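Local coordinates for insecticidal crystal protein Cry7Cal (Bacillus thuringiensis, PDB 5ZI1), which is, as the three-domain core of a delta-endotoxin active against locusts, a toxin that probably recognises receptors and pierces membranes with its N-terminal helical domain, at residues Val207-Glu213 against Trp271-Ser277; Ile314-His318 against Ser444-Pro448; Thr250-Phe254 against His430-Ser436; Ile67-Thr72 against Gly135-Leu140; Gly259-Glu265 against Ser401-Ser405. One frame throughout, in Å; residues are numbered along the deposited sequence.

Interaction 1 (Val207-Glu213 against Trp271-Ser277); sequences VKGKVWE and WYGAASS
Val207-Glu213 begins extended at Val207, the N-cap residue (phi/psi -57/129), and passes into the first turns of helix 208-227, with Val211 N on Val207 O at 2.9 Å and Glu213 N on Gly209 O at 3.1 Å. Trp271-Ser277 is a loop holding a short 3-10 turn at 272-274, closed by Ala274 N on Trp271 O at 2.8 Å, after which Ala275 and Ser276 run extended. The nearest CA atoms are those of Gly209 and Tyr272, 4.3 Å apart, with Lys208 and Ser277 at 5.4 Å; a CB on Gly209 would sit 2.6 Å from Tyr272 O, a clash. Tyr272 (chi1 m) lays one ring face against Lys210, whose CB is 3.6 Å from the ring centroid in a CH-pi contact, while Tyr272 CB meets Val207 CG1 at 3.8 Å. Glu213, with chi1 and chi2 both t, reaches across: its OE2 accepts a hydrogen bond from Tyr272 OH at 2.8 Å, and its OE1 lies at the ring edge of Trp271 (chi1 p), 3.2 Å from CZ2. Water 2 links Glu213 OE1 (2.7 Å) to Trp271 NE1 (2.6 Å). Water 1 accepts from Gly209 N at 3.0 Å and lies 3.1 Å from Tyr272 O and 3.0 Å from Ser276 O. The contact joins the helical N-terminal domain to the following beta domain, an interdomain seam where one buried carboxylate is bound directly to Tyr272 and through a water to Trp271.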
# COMPACT_ATOMS: atom_id res chain seq x y z
N VAL A 207 -6.45 28.07 -1.95
CA VAL A 207 -6.37 27.81 -3.38
C VAL A 207 -6.53 26.31 -3.63
O VAL A 207 -5.85 25.49 -3.00
CB VAL A 207 -5.04 28.34 -3.93
CG1 VAL A 207 -4.90 28.04 -5.42
CG2 VAL A 207 -4.96 29.84 -3.68
N LYS A 208 -7.43 25.96 -4.54
CA LYS A 208 -7.80 24.55 -4.69
C LYS A 208 -6.60 23.68 -5.04
O LYS A 208 -6.46 22.57 -4.51
CB LYS A 208 -8.90 24.41 -5.73
CG LYS A 208 -10.00 23.43 -5.30
CD LYS A 208 -10.41 23.74 -3.87
CE LYS A 208 -11.86 23.48 -3.62
NZ LYS A 208 -12.26 24.10 -2.32
N GLY A 209 -5.70 24.19 -5.89
CA GLY A 209 -4.53 23.41 -6.28
C GLY A 209 -3.69 23.00 -5.09
O GLY A 209 -3.26 21.84 -4.98
N LYS A 210 -3.43 23.93 -4.18
CA LYS A 210 -2.71 23.57 -2.97
C LYS A 210 -3.58 22.76 -2.02
O LYS A 210 -3.05 22.03 -1.17
CB LYS A 210 -2.18 24.82 -2.28
CG LYS A 210 -1.12 24.55 -1.22
CD LYS A 210 -0.56 25.86 -0.68
CE LYS A 210 0.56 25.61 0.32
NZ LYS A 210 1.31 26.87 0.60
N VAL A 211 -4.90 22.86 -2.12
CA VAL A 211 -5.74 22.05 -1.26
C VAL A 211 -5.65 20.60 -1.69
O VAL A 211 -5.48 19.70 -0.86
CB VAL A 211 -7.18 22.57 -1.26
CG1 VAL A 211 -8.14 21.47 -0.82
CG2 VAL A 211 -7.31 23.75 -0.33
N TRP A 212 -5.68 20.36 -3.00
CA TRP A 212 -5.47 19.01 -3.50
C TRP A 212 -4.11 18.46 -3.11
O TRP A 212 -3.99 17.32 -2.67
CB TRP A 212 -5.63 18.96 -5.01
CG TRP A 212 -5.67 17.56 -5.44
CD1 TRP A 212 -6.76 16.74 -5.41
CD2 TRP A 212 -4.59 16.78 -5.92
NE1 TRP A 212 -6.43 15.49 -5.87
CE2 TRP A 212 -5.10 15.48 -6.18
CE3 TRP A 212 -3.24 17.04 -6.17
CZ2 TRP A 212 -4.31 14.45 -6.67
CZ3 TRP A 212 -2.46 16.02 -6.66
CH2 TRP A 212 -2.99 14.74 -6.91
N GLU A 213 -3.06 19.27 -3.25
CA GLU A 213 -1.72 18.78 -2.94
C GLU A 213 -1.63 18.30 -1.49
O GLU A 213 -1.10 17.22 -1.22
CB GLU A 213 -0.69 19.88 -3.21
CG GLU A 213 0.73 19.46 -2.87
CD GLU A 213 1.77 20.34 -3.59
OE1 GLU A 213 1.85 20.30 -4.84
OE2 GLU A 213 2.49 21.08 -2.90
N TRP A 271 2.40 27.13 -8.92
CA TRP A 271 1.45 26.61 -9.89
C TRP A 271 0.02 26.55 -9.34
O TRP A 271 -0.92 26.51 -10.15
CB TRP A 271 1.90 25.23 -10.39
CG TRP A 271 1.86 24.14 -9.33
CD1 TRP A 271 2.90 23.70 -8.56
CD2 TRP A 271 0.71 23.38 -8.91
NE1 TRP A 271 2.47 22.71 -7.70
CE2 TRP A 271 1.13 22.50 -7.90
CE3 TRP A 271 -0.63 23.35 -9.31
CZ2 TRP A 271 0.26 21.59 -7.28
CZ3 TRP A 271 -1.50 22.44 -8.69
CH2 TRP A 271 -1.05 21.58 -7.69
N TYR A 272 -0.18 26.57 -8.01
CA TYR A 272 -1.50 26.26 -7.44
C TYR A 272 -2.61 27.11 -8.06
O TYR A 272 -3.66 26.57 -8.46
CB TYR A 272 -1.51 26.45 -5.92
CG TYR A 272 -0.40 25.74 -5.18
CD1 TYR A 272 -0.24 24.37 -5.28
CD2 TYR A 272 0.47 26.45 -4.36
CE1 TYR A 272 0.78 23.73 -4.59
CE2 TYR A 272 1.49 25.82 -3.66
CZ TYR A 272 1.63 24.46 -3.78
OH TYR A 272 2.64 23.82 -3.10
N GLY A 273 -2.41 28.43 -8.15
CA GLY A 273 -3.42 29.30 -8.72
C GLY A 273 -3.85 28.94 -10.13
O GLY A 273 -4.94 29.32 -10.55
N ALA A 274 -3.01 28.20 -10.86
CA ALA A 274 -3.35 27.78 -12.22
C ALA A 274 -4.20 26.52 -12.28
O ALA A 274 -4.84 26.26 -13.31
CB ALA A 274 -2.08 27.58 -13.04
N ALA A 275 -4.25 25.73 -11.21
CA ALA A 275 -5.09 24.54 -11.19
C ALA A 275 -6.58 24.91 -11.20
O ALA A 275 -6.97 26.04 -10.91
CB ALA A 275 -4.79 23.67 -9.98
N SER A 276 -7.40 23.91 -11.55
CA SER A 276 -8.85 24.05 -11.50
C SER A 276 -9.31 24.58 -10.15
O SER A 276 -8.66 24.37 -9.12
CB SER A 276 -9.54 22.70 -11.74
OG SER A 276 -10.94 22.83 -11.62
N SER A 277 -10.45 25.26 -10.15
CA SER A 277 -11.06 25.71 -8.90
C SER A 277 -11.97 24.65 -8.30
O SER A 277 -12.45 24.83 -7.18
CB SER A 277 -11.83 27.01 -9.12
OG SER A 277 -12.88 26.84 -10.06
O HOH W 1 -6.67 26.19 -7.87
O HOH W 2 3.91 20.97 -6.49

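Interaction 2 (Ile314-His318 against Ser444-Pro448); sequences IWTGH and SGTIP
Ordered water supplies much of the polar bridging at this buried contact. Water 3 accepts from Trp315 N (2.9 Å) and donates to Thr446 O (3.0 Å); water 4 lies 2.8 Å from His318 ND1 and 2.7 Å from Thr446 OG1, hydrogen-bonded to both, while His318 NE2 is hydrogen-bonded to Val435 O. Ile314-His318 is beta strand, with a classic bulge where Thr316 and Gly317 both face Arg302. Ser444-Pro448 is mostly loop, its end-to-end direction 54° from the strand's, and the nearest CA pair is Ile314 and Gly445, 4.9 Å apart. Gly445 has phi/psi 98/141, strained for any residue with a CB, and its CA makes a CA-H...O contact with Trp315 O at 3.5 Å. Trp315 (chi1 m, chi2 14°) presents a ring face to Pro448, whose CG is 3.9 Å from the six-membered ring centroid; Ile314 CD1 packs on Ser444 CB at 4.0 Å. The arrangement sets the loop leading into strand 448-454 of one sheet against strand 312-324 of another in the beta-prism domain. Chemically, CH-pi packing and hydrated polar groups share a tightly enclosed seam.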
# COMPACT_ATOMS: atom_id res chain seq x y z
N ILE A 314 7.64 23.51 -23.01
CA ILE A 314 6.51 23.09 -22.20
C ILE A 314 5.91 21.87 -22.87
O ILE A 314 5.91 21.76 -24.10
CB ILE A 314 5.42 24.18 -22.05
CG1 ILE A 314 4.80 24.49 -23.41
CG2 ILE A 314 5.96 25.45 -21.37
CD1 ILE A 314 3.60 25.43 -23.37
N TRP A 315 5.36 20.95 -22.07
CA TRP A 315 4.73 19.77 -22.67
C TRP A 315 3.45 20.18 -23.36
O TRP A 315 2.68 20.98 -22.83
CB TRP A 315 4.40 18.69 -21.63
CG TRP A 315 5.53 18.16 -20.82
CD1 TRP A 315 6.77 18.69 -20.71
CD2 TRP A 315 5.51 16.99 -20.00
NE1 TRP A 315 7.54 17.92 -19.86
CE2 TRP A 315 6.79 16.86 -19.43
CE3 TRP A 315 4.54 16.02 -19.72
CZ2 TRP A 315 7.12 15.83 -18.57
CZ3 TRP A 315 4.88 14.99 -18.87
CH2 TRP A 315 6.15 14.90 -18.30
N THR A 316 3.22 19.63 -24.55
CA THR A 316 1.91 19.76 -25.18
C THR A 316 1.01 18.57 -24.86
O THR A 316 -0.23 18.70 -24.88
CB THR A 316 2.08 19.87 -26.70
OG1 THR A 316 2.60 18.63 -27.20
CG2 THR A 316 3.08 21.00 -27.06
N GLY A 317 1.60 17.42 -24.58
CA GLY A 317 0.84 16.22 -24.27
C GLY A 317 1.79 15.13 -23.84
O GLY A 317 3.01 15.29 -23.88
N HIS A 318 1.21 14.01 -23.41
CA HIS A 318 2.03 12.85 -23.09
C HIS A 318 1.13 11.62 -23.07
O HIS A 318 -0.10 11.71 -23.06
CB HIS A 318 2.76 13.02 -21.76
CG HIS A 318 1.89 12.83 -20.55
ND1 HIS A 318 1.08 13.82 -20.05
CD2 HIS A 318 1.73 11.75 -19.74
CE1 HIS A 318 0.45 13.37 -18.98
NE2 HIS A 318 0.83 12.12 -18.77
N SER A 444 -1.15 27.08 -20.27
CA SER A 444 -0.55 26.15 -21.21
C SER A 444 0.58 25.43 -20.49
O SER A 444 1.18 25.98 -19.56
CB SER A 444 0.02 26.87 -22.45
OG SER A 444 -0.58 26.41 -23.65
N GLY A 445 0.89 24.22 -20.96
CA GLY A 445 1.95 23.40 -20.39
C GLY A 445 1.42 22.36 -19.43
O GLY A 445 0.49 22.64 -18.67
N THR A 446 1.99 21.15 -19.43
CA THR A 446 1.55 20.08 -18.56
C THR A 446 2.20 20.19 -17.19
O THR A 446 3.43 20.29 -17.08
CB THR A 446 1.89 18.71 -19.17
OG1 THR A 446 1.26 18.54 -20.44
CG2 THR A 446 1.48 17.59 -18.24
N ILE A 447 1.38 20.16 -16.13
CA ILE A 447 1.88 19.87 -14.79
C ILE A 447 1.71 18.38 -14.53
O ILE A 447 0.60 17.94 -14.19
CB ILE A 447 1.14 20.69 -13.72
CG1 ILE A 447 1.26 22.19 -14.00
CG2 ILE A 447 1.71 20.39 -12.35
CD1 ILE A 447 0.49 23.01 -13.00
N PRO A 448 2.75 17.56 -14.68
CA PRO A 448 2.59 16.11 -14.54
C PRO A 448 2.58 15.67 -13.09
O PRO A 448 3.06 16.37 -12.19
CB PRO A 448 3.82 15.56 -15.26
CG PRO A 448 4.72 16.79 -15.55
CD PRO A 448 4.16 17.94 -14.82
O HOH W 3 5.03 21.62 -19.24
O HOH W 4 0.16 16.19 -21.13

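Interaction 3 (Thr250-Phe254 against His430-Ser436); sequences TRQIF and HRLSYVS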
# COMPACT_ATOMS: atom_id res chain seq x y z
N THR A 250 -0.99 -3.64 -3.67
CA THR A 250 -1.22 -3.25 -5.05
C THR A 250 -1.65 -1.80 -5.21
O THR A 250 -1.96 -1.38 -6.33
CB THR A 250 -2.30 -4.14 -5.67
OG1 THR A 250 -3.50 -3.98 -4.91
CG2 THR A 250 -1.86 -5.59 -5.64
N ARG A 251 -1.74 -1.04 -4.12
CA ARG A 251 -2.26 0.32 -4.21
C ARG A 251 -1.24 1.24 -4.89
O ARG A 251 -0.03 1.08 -4.73
CB ARG A 251 -2.61 0.85 -2.82
CG ARG A 251 -1.47 1.41 -1.99
CD ARG A 251 -0.45 0.36 -1.61
NE ARG A 251 0.66 0.86 -0.80
CZ ARG A 251 1.72 1.52 -1.26
NH1 ARG A 251 1.83 1.82 -2.56
NH2 ARG A 251 2.67 1.90 -0.42
N GLN A 252 -1.75 2.21 -5.65
CA GLN A 252 -0.92 3.19 -6.34
C GLN A 252 -1.01 4.53 -5.63
O GLN A 252 -2.11 5.02 -5.37
CB GLN A 252 -1.39 3.32 -7.80
CG GLN A 252 -0.64 4.37 -8.66
CD GLN A 252 -1.15 4.36 -10.10
OE1 GLN A 252 -0.47 3.88 -11.00
NE2 GLN A 252 -2.36 4.85 -10.31
N ILE A 253 0.13 5.14 -5.34
CA ILE A 253 0.15 6.46 -4.73
C ILE A 253 0.93 7.43 -5.61
O ILE A 253 1.76 7.04 -6.43
CB ILE A 253 0.73 6.44 -3.31
CG1 ILE A 253 2.11 5.82 -3.31
CG2 ILE A 253 -0.25 5.70 -2.36
CD1 ILE A 253 2.58 5.51 -1.89
N PHE A 254 0.65 8.73 -5.41
CA PHE A 254 1.19 9.79 -6.26
C PHE A 254 2.02 10.76 -5.45
O PHE A 254 1.60 11.21 -4.38
CB PHE A 254 0.07 10.54 -6.98
CG PHE A 254 -0.53 9.75 -8.11
CD1 PHE A 254 -1.45 8.71 -7.85
CD2 PHE A 254 -0.14 9.99 -9.43
CE1 PHE A 254 -2.01 7.97 -8.88
CE2 PHE A 254 -0.68 9.25 -10.47
CZ PHE A 254 -1.61 8.22 -10.19
N HIS A 430 9.34 1.40 -3.89
CA HIS A 430 8.35 1.80 -4.87
C HIS A 430 8.98 1.87 -6.26
O HIS A 430 10.20 2.05 -6.41
CB HIS A 430 7.72 3.16 -4.48
CG HIS A 430 6.81 3.08 -3.29
ND1 HIS A 430 7.27 3.18 -1.99
CD2 HIS A 430 5.46 2.91 -3.20
CE1 HIS A 430 6.25 3.08 -1.15
NE2 HIS A 430 5.14 2.91 -1.86
N ARG A 431 8.14 1.74 -7.27
CA ARG A 431 8.54 1.80 -8.66
C ARG A 431 7.55 2.69 -9.40
O ARG A 431 6.37 2.75 -9.04
CB ARG A 431 8.58 0.40 -9.33
CG ARG A 431 7.22 -0.04 -9.85
CD ARG A 431 7.23 -1.35 -10.59
NE ARG A 431 7.61 -2.48 -9.75
CZ ARG A 431 6.82 -3.05 -8.84
NH1 ARG A 431 5.60 -2.56 -8.61
NH2 ARG A 431 7.26 -4.08 -8.14
N LEU A 432 8.04 3.39 -10.42
CA LEU A 432 7.17 4.29 -11.16
C LEU A 432 6.12 3.49 -11.89
O LEU A 432 6.41 2.44 -12.47
CB LEU A 432 7.97 5.14 -12.14
CG LEU A 432 7.27 6.24 -12.94
CD1 LEU A 432 6.80 7.41 -12.09
CD2 LEU A 432 8.27 6.77 -13.99
N SER A 433 4.87 3.97 -11.86
CA SER A 433 3.80 3.26 -12.52
C SER A 433 2.93 4.13 -13.40
O SER A 433 2.25 3.58 -14.28
CB SER A 433 2.91 2.54 -11.49
OG SER A 433 2.44 3.41 -10.46
N TYR A 434 2.93 5.44 -13.24
CA TYR A 434 1.96 6.23 -13.98
C TYR A 434 2.48 7.65 -14.13
O TYR A 434 3.38 8.08 -13.40
CB TYR A 434 0.57 6.22 -13.29
CG TYR A 434 -0.54 6.53 -14.26
CD1 TYR A 434 -1.07 5.53 -15.07
CD2 TYR A 434 -1.02 7.82 -14.42
CE1 TYR A 434 -2.05 5.80 -16.01
CE2 TYR A 434 -2.01 8.11 -15.36
CZ TYR A 434 -2.52 7.08 -16.15
OH TYR A 434 -3.51 7.34 -17.08
N VAL A 435 1.91 8.37 -15.09
CA VAL A 435 2.09 9.82 -15.20
C VAL A 435 0.73 10.42 -15.52
O VAL A 435 0.25 10.29 -16.65
CB VAL A 435 3.10 10.23 -16.29
CG1 VAL A 435 3.40 11.73 -16.14
CG2 VAL A 435 4.38 9.37 -16.23
N SER A 436 0.13 11.10 -14.56
CA SER A 436 -1.09 11.83 -14.80
C SER A 436 -0.75 13.32 -14.93
O SER A 436 0.41 13.68 -15.14
CB SER A 436 -2.10 11.56 -13.68
OG SER A 436 -1.55 11.96 -12.44
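A guanidinium-imidazole hydrogen bond leads the polar contacts: Arg251 NH2 donates to His430 NE2 at 3.0 Å with an N-H...acceptor angle of 162°, the two groups meeting edge to edge. The same NH2 forms a salt bridge with Asp228, so the arginine ties His430 to an acid as well. Further along, the fully extended Gln252 side chain brings OE1 to 3.0 Å from Ser433 OG, a probable hydrogen bond whose proton could also serve Gly451 O. Packing takes over around these bonds. Ile253 CD1 approaches His430 NE2 at 3.6 Å. The Phe254 ring meets Tyr434 CD2 with its edge (CE2, 4.2 Å), and CE2 is also 3.5 Å from Ser436 OG, which is hydrogen-bonded to Ala286 O. The strand axes are 8.3 Å apart and 66° askew, a gap that illustrates second-neighbour strands: 252-254 and 430-437 flank strand 448-454 in one antiparallel sheet, where Ser433 and Tyr434 form a classic bulge opposite Gly451. Helix 208-227 of the N-terminal domain packs over Arg251, Ile253 and His430 through Arg220, Thr223 and Ile224.

Interaction 4 (Ile67-Thr72 against Gly135-Leu140); sequences INQEIT and GFEGPL
Two interhelical loops interlock here. Ile67 ends helix 54-67, Asn68 is the first residue to leave helical angles, with positive phi (59/57), and Gln69-Thr72 runs extended to the N-cap of helix 73-101. Opposite, Gly135-Leu140 curls into a turn, with Leu140 N on Phe136 O at 3.2 Å. Facing CA atoms are Gln69 and Pro139 (6.6 Å) and Ile71 and Phe136 (6.4 Å). Pro139 is the central bump: its CD meets Ile67 CD1 at 3.6 Å and its CB meets Ile71 CG1 at 3.6 Å. Ile67 (chi1 p, chi2 t) fills the hollow left at Gly138, where a CB would lie only 3.0 Å from Ile67 CD1. Ile71 (chi1 m) wedges in as well, with CG2 3.8 Å from Phe136 CD1 and CD1 3.8 Å from Leu140 CD2. Gln69 NE2 adds a weak hydrogen bond to Gly135 O at 3.3 Å and another, within its own segment, to Glu70 O at 2.9 Å. The contact ties the 54-67/73-101 connection to the 107-127/141-165 connection within the helical bundle that forms the N-terminal domain of delta-endotoxins.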
# COMPACT_ATOMS: atom_id res chain seq x y z
N ILE A 67 -2.61 17.20 8.83
CA ILE A 67 -4.03 17.48 9.02
C ILE A 67 -4.27 18.78 9.77
O ILE A 67 -5.43 19.08 10.10
CB ILE A 67 -4.75 16.34 9.74
CG1 ILE A 67 -4.28 16.24 11.19
CG2 ILE A 67 -4.49 15.09 9.03
CD1 ILE A 67 -5.07 15.21 11.98
N ASN A 68 -3.22 19.52 10.09
CA ASN A 68 -3.37 20.86 10.64
C ASN A 68 -4.18 20.82 11.95
O ASN A 68 -5.23 21.46 12.08
CB ASN A 68 -4.01 21.78 9.60
CG ASN A 68 -3.92 23.23 9.98
OD1 ASN A 68 -2.99 23.64 10.67
ND2 ASN A 68 -4.88 24.02 9.52
N GLN A 69 -3.69 20.03 12.90
CA GLN A 69 -4.24 20.02 14.25
C GLN A 69 -3.14 19.59 15.20
O GLN A 69 -2.56 18.51 15.04
CB GLN A 69 -5.44 19.08 14.37
CG GLN A 69 -6.25 19.31 15.64
CD GLN A 69 -6.59 18.03 16.39
OE1 GLN A 69 -7.25 17.13 15.86
NE2 GLN A 69 -6.16 17.95 17.64
N GLU A 70 -2.85 20.43 16.18
CA GLU A 70 -1.81 20.09 17.13
C GLU A 70 -2.40 19.21 18.23
O GLU A 70 -3.61 19.11 18.39
CB GLU A 70 -1.17 21.36 17.72
CG GLU A 70 0.34 21.24 18.02
CD GLU A 70 1.22 21.37 16.77
OE1 GLU A 70 2.33 20.77 16.74
OE2 GLU A 70 0.81 22.08 15.82
N ILE A 71 -1.52 18.55 18.97
CA ILE A 71 -1.87 17.77 20.15
C ILE A 71 -1.44 18.56 21.38
O ILE A 71 -0.35 19.15 21.41
CB ILE A 71 -1.21 16.38 20.11
CG1 ILE A 71 -1.46 15.71 18.76
CG2 ILE A 71 -1.75 15.49 21.23
CD1 ILE A 71 -0.65 14.45 18.53
N THR A 72 -2.30 18.57 22.41
CA THR A 72 -1.96 19.24 23.66
C THR A 72 -0.87 18.47 24.39
O THR A 72 -0.83 17.24 24.37
CB THR A 72 -3.20 19.38 24.55
OG1 THR A 72 -3.78 18.09 24.80
CG2 THR A 72 -4.21 20.29 23.90
N GLY A 135 -10.78 13.99 20.75
CA GLY A 135 -10.34 15.25 20.21
C GLY A 135 -9.02 15.21 19.46
O GLY A 135 -8.69 16.19 18.76
N PHE A 136 -8.26 14.12 19.58
CA PHE A 136 -6.93 14.02 18.98
C PHE A 136 -6.72 12.73 18.20
O PHE A 136 -5.57 12.42 17.85
CB PHE A 136 -5.86 14.15 20.07
CG PHE A 136 -5.97 15.43 20.85
CD1 PHE A 136 -5.31 16.58 20.42
CD2 PHE A 136 -6.77 15.50 21.99
CE1 PHE A 136 -5.42 17.75 21.11
CE2 PHE A 136 -6.88 16.68 22.70
CZ PHE A 136 -6.21 17.81 22.27
N GLU A 137 -7.79 11.98 17.92
CA GLU A 137 -7.64 10.69 17.24
C GLU A 137 -6.95 10.84 15.90
O GLU A 137 -6.16 9.98 15.50
CB GLU A 137 -9.01 10.04 17.06
CG GLU A 137 -9.79 9.87 18.35
CD GLU A 137 -10.71 11.04 18.63
OE1 GLU A 137 -10.32 12.21 18.41
OE2 GLU A 137 -11.85 10.76 19.06
N GLY A 138 -7.23 11.92 15.18
CA GLY A 138 -6.56 12.23 13.94
C GLY A 138 -5.04 12.34 14.07
O GLY A 138 -4.30 11.51 13.53
N PRO A 139 -4.54 13.36 14.77
CA PRO A 139 -3.08 13.54 14.80
C PRO A 139 -2.34 12.37 15.44
O PRO A 139 -1.13 12.23 15.21
CB PRO A 139 -2.90 14.84 15.60
CG PRO A 139 -4.16 14.99 16.36
CD PRO A 139 -5.24 14.43 15.50
N LEU A 140 -3.03 11.53 16.20
CA LEU A 140 -2.45 10.36 16.85
C LEU A 140 -2.55 9.09 16.01
O LEU A 140 -2.19 8.02 16.51
CB LEU A 140 -3.16 10.09 18.19
CG LEU A 140 -2.89 11.02 19.36
CD1 LEU A 140 -3.77 10.64 20.57
CD2 LEU A 140 -1.42 10.97 19.70

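Interaction 5 (Gly259-Glu265 against Ser401-Ser405); sequences GLTGINE and SKCKS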
# COMPACT_ATOMS: atom_id res chain seq x y z
N GLY A 259 5.39 20.87 -10.37
CA GLY A 259 5.08 22.23 -10.77
C GLY A 259 5.95 23.19 -9.98
O GLY A 259 6.55 22.82 -8.97
N LEU A 260 6.00 24.43 -10.46
CA LEU A 260 6.85 25.42 -9.81
C LEU A 260 6.23 25.87 -8.49
O LEU A 260 5.06 26.26 -8.44
CB LEU A 260 7.06 26.62 -10.72
CG LEU A 260 7.94 27.73 -10.16
CD1 LEU A 260 9.39 27.26 -10.05
CD2 LEU A 260 7.84 28.95 -11.07
N THR A 261 7.01 25.80 -7.41
CA THR A 261 6.67 26.41 -6.14
C THR A 261 7.93 27.01 -5.53
O THR A 261 9.06 26.69 -5.93
CB THR A 261 6.08 25.41 -5.12
OG1 THR A 261 7.08 24.44 -4.76
CG2 THR A 261 4.85 24.71 -5.66
N GLY A 262 7.73 27.88 -4.54
CA GLY A 262 8.81 28.37 -3.72
C GLY A 262 9.53 29.61 -4.21
O GLY A 262 10.36 30.15 -3.46
N ILE A 263 9.27 30.09 -5.43
CA ILE A 263 9.95 31.28 -5.93
C ILE A 263 9.23 32.55 -5.49
O ILE A 263 9.85 33.50 -5.00
CB ILE A 263 10.09 31.22 -7.47
CG1 ILE A 263 10.66 29.87 -7.92
CG2 ILE A 263 10.99 32.33 -7.97
CD1 ILE A 263 11.97 29.53 -7.29
N ASN A 264 7.90 32.56 -5.66
CA ASN A 264 7.00 33.62 -5.21
C ASN A 264 7.49 35.00 -5.67
O ASN A 264 7.89 35.87 -4.89
CB ASN A 264 6.79 33.52 -3.70
CG ASN A 264 6.29 32.13 -3.28
OD1 ASN A 264 7.07 31.32 -2.77
ND2 ASN A 264 5.01 31.84 -3.53
N GLU A 265 7.44 35.15 -7.00
CA GLU A 265 7.56 36.41 -7.70
C GLU A 265 6.44 36.44 -8.74
O GLU A 265 6.00 35.39 -9.21
CB GLU A 265 8.95 36.57 -8.37
CG GLU A 265 10.07 36.69 -7.36
CD GLU A 265 11.44 36.57 -7.96
OE1 GLU A 265 11.56 36.59 -9.21
OE2 GLU A 265 12.42 36.44 -7.19
N SER A 401 17.82 29.74 -10.32
CA SER A 401 17.21 30.11 -9.05
C SER A 401 15.73 30.43 -9.20
O SER A 401 15.06 30.65 -8.19
CB SER A 401 17.94 31.30 -8.43
OG SER A 401 17.65 32.49 -9.13
N LYS A 402 15.22 30.49 -10.42
CA LYS A 402 13.79 30.66 -10.66
C LYS A 402 13.11 29.35 -11.03
O LYS A 402 11.94 29.37 -11.43
CB LYS A 402 13.57 31.70 -11.77
CG LYS A 402 14.28 33.04 -11.54
CD LYS A 402 13.91 33.69 -10.20
CE LYS A 402 14.39 35.14 -10.15
NZ LYS A 402 14.98 35.51 -8.83
N CYS A 403 13.82 28.24 -10.94
CA CYS A 403 13.29 26.92 -11.25
C CYS A 403 13.30 26.09 -9.99
O CYS A 403 13.92 26.44 -8.98
CB CYS A 403 14.12 26.24 -12.36
SG CYS A 403 14.21 27.23 -13.87
N LYS A 404 12.59 24.96 -10.03
CA LYS A 404 12.56 24.05 -8.90
C LYS A 404 12.99 22.68 -9.38
O LYS A 404 12.38 22.11 -10.30
CB LYS A 404 11.18 23.99 -8.25
CG LYS A 404 11.12 22.96 -7.14
CD LYS A 404 9.77 22.92 -6.50
CE LYS A 404 9.78 22.00 -5.29
NZ LYS A 404 9.69 20.56 -5.68
N SER A 405 14.06 22.16 -8.79
CA SER A 405 14.48 20.80 -9.04
C SER A 405 13.95 19.90 -7.93
O SER A 405 13.83 20.32 -6.78
CB SER A 405 16.00 20.71 -9.13
OG SER A 405 16.57 21.11 -7.91
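Gly259 makes a light start, its O 4.1 Å from Lys404 CD. Leu260 (chi1 t, chi2 p) then swings its end inward, placing CD1 3.6 Å from Lys402 O and 4.1 Å from Lys404 CB, while the next residue, Thr261, brings OG1 to 3.5 Å from Lys404 CD; the methylenes of this long, extended lysine thus serve as a packing surface, and its NZ bonds instead to Thr406. At Gly262 the chain turns with phi/psi 89/-9, values at which a CB would be jammed against the preceding carbonyl. The turn delivers Ile263 (chi1 and chi2 both m) to the other segment: CD1 lies 3.4 Å from Ser401 O, and CG2 packs on Lys402 CD at 3.9 Å. Asn264, again with positive phi, redirects the backbone so that Glu265 faces Lys402, and OE2 and NZ close a hydrogen-bonded salt bridge at 3.2 Å. Here apolar side chains fill the middle and a charge pair closes one end. Strand 404-407 is the outermost member of a four-stranded antiparallel sheet and pairs with strand 352-365 through Ala361; Leu260 also reaches Ala363 of that strand, setting the 259-265 loop against the sheet.

Four of the five contacts are linked directly or through one another. Interaction 1 meets interaction 5 through a probable hydrogen bond between Trp271 N and Leu260 O (2.8 Å), and meets interaction 2 where Trp271 CB packs on Ile447 CD1 (3.7 Å). Interaction 2 in turn joins interaction 3, with His318 NE2 2.9 Å from Val435 O. Interactions 1 and 3 do not touch, yet helix 208-227 contributes a segment to interaction 1 and packs beside interaction 3. Interaction 4 stands apart within the helical domain, its nearest atoms about 10 Å from interaction 1 and about 22 Å from interaction 2. An acetate, probably from the crystallisation liquor, lies about 4 Å from the Arg251 side chain in interaction 3.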